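Local coordinates for protein porin (Rhodobacter capsulatus, PDB 2POR) that forms trimeric outer-membrane channels through which small hydrophilic solutes, up to about 0.6 kDa, diffuse passively, at residues D259-L265 with G280-L286. Sequence-based numbering, arbitrary orientation.
Sequences DVTYYGL and GIADNDL. With C8E ((hydroxyethyloxy)tri(ethyloxy)octane), chain F; C8E ((hydroxyethyloxy)tri(ethyloxy)octane), chain E.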
# COMPACT_ATOMS: atom_id res chain seq x y z
N ASP A 259 -31.87 3.86 24.30
CA ASP A 259 -30.99 2.95 25.00
C ASP A 259 -30.88 1.70 24.15
O ASP A 259 -31.73 1.45 23.29
CB ASP A 259 -31.52 2.56 26.38
CG ASP A 259 -32.93 1.99 26.44
OD1 ASP A 259 -33.15 0.84 26.07
OD2 ASP A 259 -33.83 2.70 26.87
N VAL A 260 -29.82 0.92 24.32
CA VAL A 260 -29.67 -0.34 23.61
C VAL A 260 -28.83 -1.22 24.54
O VAL A 260 -28.01 -0.73 25.33
CB VAL A 260 -28.98 -0.05 22.23
CG1 VAL A 260 -27.61 0.63 22.38
CG2 VAL A 260 -28.90 -1.37 21.48
N THR A 261 -29.14 -2.51 24.51
CA THR A 261 -28.37 -3.56 25.15
C THR A 261 -27.89 -4.43 24.00
O THR A 261 -28.67 -4.85 23.13
CB THR A 261 -29.26 -4.37 26.13
OG1 THR A 261 -29.62 -3.46 27.17
CG2 THR A 261 -28.55 -5.64 26.66
N TYR A 262 -26.58 -4.69 23.96
CA TYR A 262 -25.97 -5.45 22.88
C TYR A 262 -25.02 -6.44 23.55
O TYR A 262 -24.49 -6.20 24.65
CB TYR A 262 -25.24 -4.47 21.93
CG TYR A 262 -24.36 -3.34 22.48
CD1 TYR A 262 -24.85 -2.25 23.20
CD2 TYR A 262 -23.00 -3.37 22.18
CE1 TYR A 262 -24.01 -1.21 23.60
CE2 TYR A 262 -22.15 -2.33 22.57
CZ TYR A 262 -22.66 -1.26 23.27
OH TYR A 262 -21.80 -0.24 23.61
N TYR A 263 -24.89 -7.60 22.95
CA TYR A 263 -24.16 -8.67 23.59
C TYR A 263 -23.62 -9.65 22.55
O TYR A 263 -24.01 -9.64 21.38
CB TYR A 263 -25.13 -9.33 24.60
CG TYR A 263 -26.28 -10.01 23.91
CD1 TYR A 263 -26.06 -11.30 23.45
CD2 TYR A 263 -27.45 -9.31 23.65
CE1 TYR A 263 -26.99 -11.94 22.69
CE2 TYR A 263 -28.40 -9.95 22.88
CZ TYR A 263 -28.15 -11.25 22.41
OH TYR A 263 -29.04 -11.89 21.56
N GLY A 264 -22.78 -10.59 22.95
CA GLY A 264 -22.19 -11.58 22.07
C GLY A 264 -21.63 -12.71 22.93
O GLY A 264 -21.34 -12.54 24.13
N LEU A 265 -21.51 -13.84 22.27
CA LEU A 265 -21.13 -15.09 22.90
C LEU A 265 -20.31 -15.83 21.83
O LEU A 265 -20.76 -16.00 20.67
CB LEU A 265 -22.39 -15.90 23.24
CG LEU A 265 -22.64 -16.55 24.59
CD1 LEU A 265 -21.49 -17.48 24.98
CD2 LEU A 265 -22.81 -15.43 25.61
N GLY A 280 -18.96 -17.34 16.73
CA GLY A 280 -19.64 -16.54 17.73
C GLY A 280 -20.98 -16.05 17.19
O GLY A 280 -21.31 -16.25 16.02
N ILE A 281 -21.70 -15.42 18.08
CA ILE A 281 -23.04 -14.96 17.84
C ILE A 281 -23.07 -13.57 18.46
O ILE A 281 -22.43 -13.34 19.49
CB ILE A 281 -23.93 -16.07 18.50
CG1 ILE A 281 -24.84 -16.46 17.42
CG2 ILE A 281 -24.73 -15.74 19.75
CD1 ILE A 281 -24.21 -17.58 16.60
N ALA A 282 -23.74 -12.57 17.86
CA ALA A 282 -23.84 -11.25 18.48
C ALA A 282 -25.17 -10.61 18.07
O ALA A 282 -25.73 -10.87 16.98
CB ALA A 282 -22.72 -10.32 18.03
N ASP A 283 -25.70 -9.76 18.94
CA ASP A 283 -26.96 -9.07 18.69
C ASP A 283 -27.18 -7.89 19.59
O ASP A 283 -26.36 -7.54 20.46
CB ASP A 283 -28.09 -10.04 18.86
CG ASP A 283 -29.33 -9.72 18.05
OD1 ASP A 283 -29.41 -8.72 17.30
OD2 ASP A 283 -30.23 -10.54 18.19
N ASN A 284 -28.28 -7.19 19.36
CA ASN A 284 -28.68 -6.17 20.31
C ASN A 284 -30.19 -6.27 20.32
O ASN A 284 -30.80 -6.99 19.54
CB ASN A 284 -28.23 -4.76 19.88
CG ASN A 284 -28.76 -4.31 18.54
OD1 ASN A 284 -29.94 -4.46 18.21
ND2 ASN A 284 -27.91 -3.77 17.70
N ASP A 285 -30.79 -5.55 21.24
CA ASP A 285 -32.24 -5.54 21.37
C ASP A 285 -32.99 -4.48 20.55
O ASP A 285 -34.15 -4.17 20.83
CB ASP A 285 -32.59 -5.38 22.86
CG ASP A 285 -32.22 -4.05 23.52
OD1 ASP A 285 -31.59 -3.18 22.90
OD2 ASP A 285 -32.58 -3.91 24.69
N LEU A 286 -32.40 -3.80 19.58
CA LEU A 286 -33.17 -2.83 18.83
C LEU A 286 -34.18 -3.62 17.99
O LEU A 286 -34.03 -4.84 17.79
CB LEU A 286 -32.25 -2.03 17.94
CG LEU A 286 -31.41 -1.10 18.76
CD1 LEU A 286 -30.49 -0.45 17.79
CD2 LEU A 286 -32.23 -0.10 19.54
C1 C8E F . -21.35 -20.10 19.94
C2 C8E F . -20.23 -20.26 18.89
C3 C8E F . -20.63 -20.88 17.54
C4 C8E F . -21.39 -19.98 16.55
C5 C8E F . -21.54 -20.79 15.27
C6 C8E F . -22.47 -20.15 14.25
C7 C8E F . -23.02 -21.21 13.28
C8 C8E F . -22.15 -21.50 12.04
O9 C8E F . -22.31 -22.76 11.33
C10 C8E F . -23.10 -22.78 10.12
C11 C8E F . -22.51 -22.81 8.70
O12 C8E F . -23.41 -23.20 7.65
C13 C8E F . -23.89 -22.14 6.80
C14 C8E F . -23.87 -22.23 5.25
O15 C8E F . -22.67 -22.04 4.45
C16 C8E F . -22.82 -21.00 3.48
C17 C8E F . -21.84 -20.89 2.33
O18 C8E F . -22.00 -19.85 1.36
C19 C8E F . -22.08 -20.42 0.05
C20 C8E F . -23.44 -20.48 -0.63
O21 C8E F . -23.45 -21.20 -1.86
C1 C8E E . -19.65 7.88 24.30
C2 C8E E . -19.50 7.75 22.81
C3 C8E E . -20.17 6.47 22.44
C4 C8E E . -19.91 6.35 20.97
C5 C8E E . -19.84 4.90 20.51
C6 C8E E . -21.07 4.06 20.85
C7 C8E E . -21.12 2.73 20.06
C8 C8E E . -22.38 2.05 20.54
O9 C8E E . -22.96 0.98 19.84
C10 C8E E . -24.35 1.19 19.60
C11 C8E E . -25.02 -0.07 19.18
O12 C8E E . -26.16 -0.01 18.34
C13 C8E E . -25.82 -0.12 16.95
C14 C8E E . -26.28 1.01 16.02
O15 C8E E . -27.68 1.38 16.01
C16 C8E E . -28.32 1.29 14.72
C17 C8E E . -29.39 0.19 14.51
O18 C8E E . -30.44 0.20 13.51
C19 C8E E . -31.62 0.95 13.92
C20 C8E E . -32.97 0.21 14.02
O21 C8E E . -32.75 -1.17 14.35
O HOH W 1 -31.75 -1.69 26.53
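The ring of Y263 has the backbone O of D283 over one face. The two side chains lie alongside each other and point the same way; ring and carboxylate planes are 54° apart. Y263 OH comes 3.4 Å from D283 CB. With chi1 at 66°, Y263 CG sits between its own backbone N and carbonyl carbon, and this leans the ring across the neighbouring strand. V249 of strand 243-254 also touches the Y263 side chain. Cutting the side chain back to an alanine here is likely to open a gap beside D283 CB and leave the D283 carbonyl without the ring over it. On the opposite sheet face the ring of Y262 swings off from strand 280-284, and ether oxygen O9 of one detergent lies over one of its faces.

The strands form an antiparallel hairpin of the 16-stranded barrel. Y263 and D283 make a hydrogen-bonded pair, as do L265 and I281. Beyond N284 the strand ends, and D285 continues the pairing. Its backbone N bonds T261 O at 2.9 Å. Its carboxylate OD1 takes T261 N at 3.0 Å, nearly straight at 175° but from above the carboxylate plane. A water links D285 OD2 to D259 OD1 and T261 OG1. N284 OD1 accepts from L286 N at 2.9 Å in an Asx turn and also bonds S289; N284 ND2 bonds R97 O, so both ends of the amide are satisfied. V260 CG2 packs on L286 CG at 3.7 Å.

A carboxylate thus replaces a backbone carbonyl as the acceptor at the open end of the hairpin, opposite its turn. The bridging water donates to both D259 and D285, and probably eases the repulsion between their like charges.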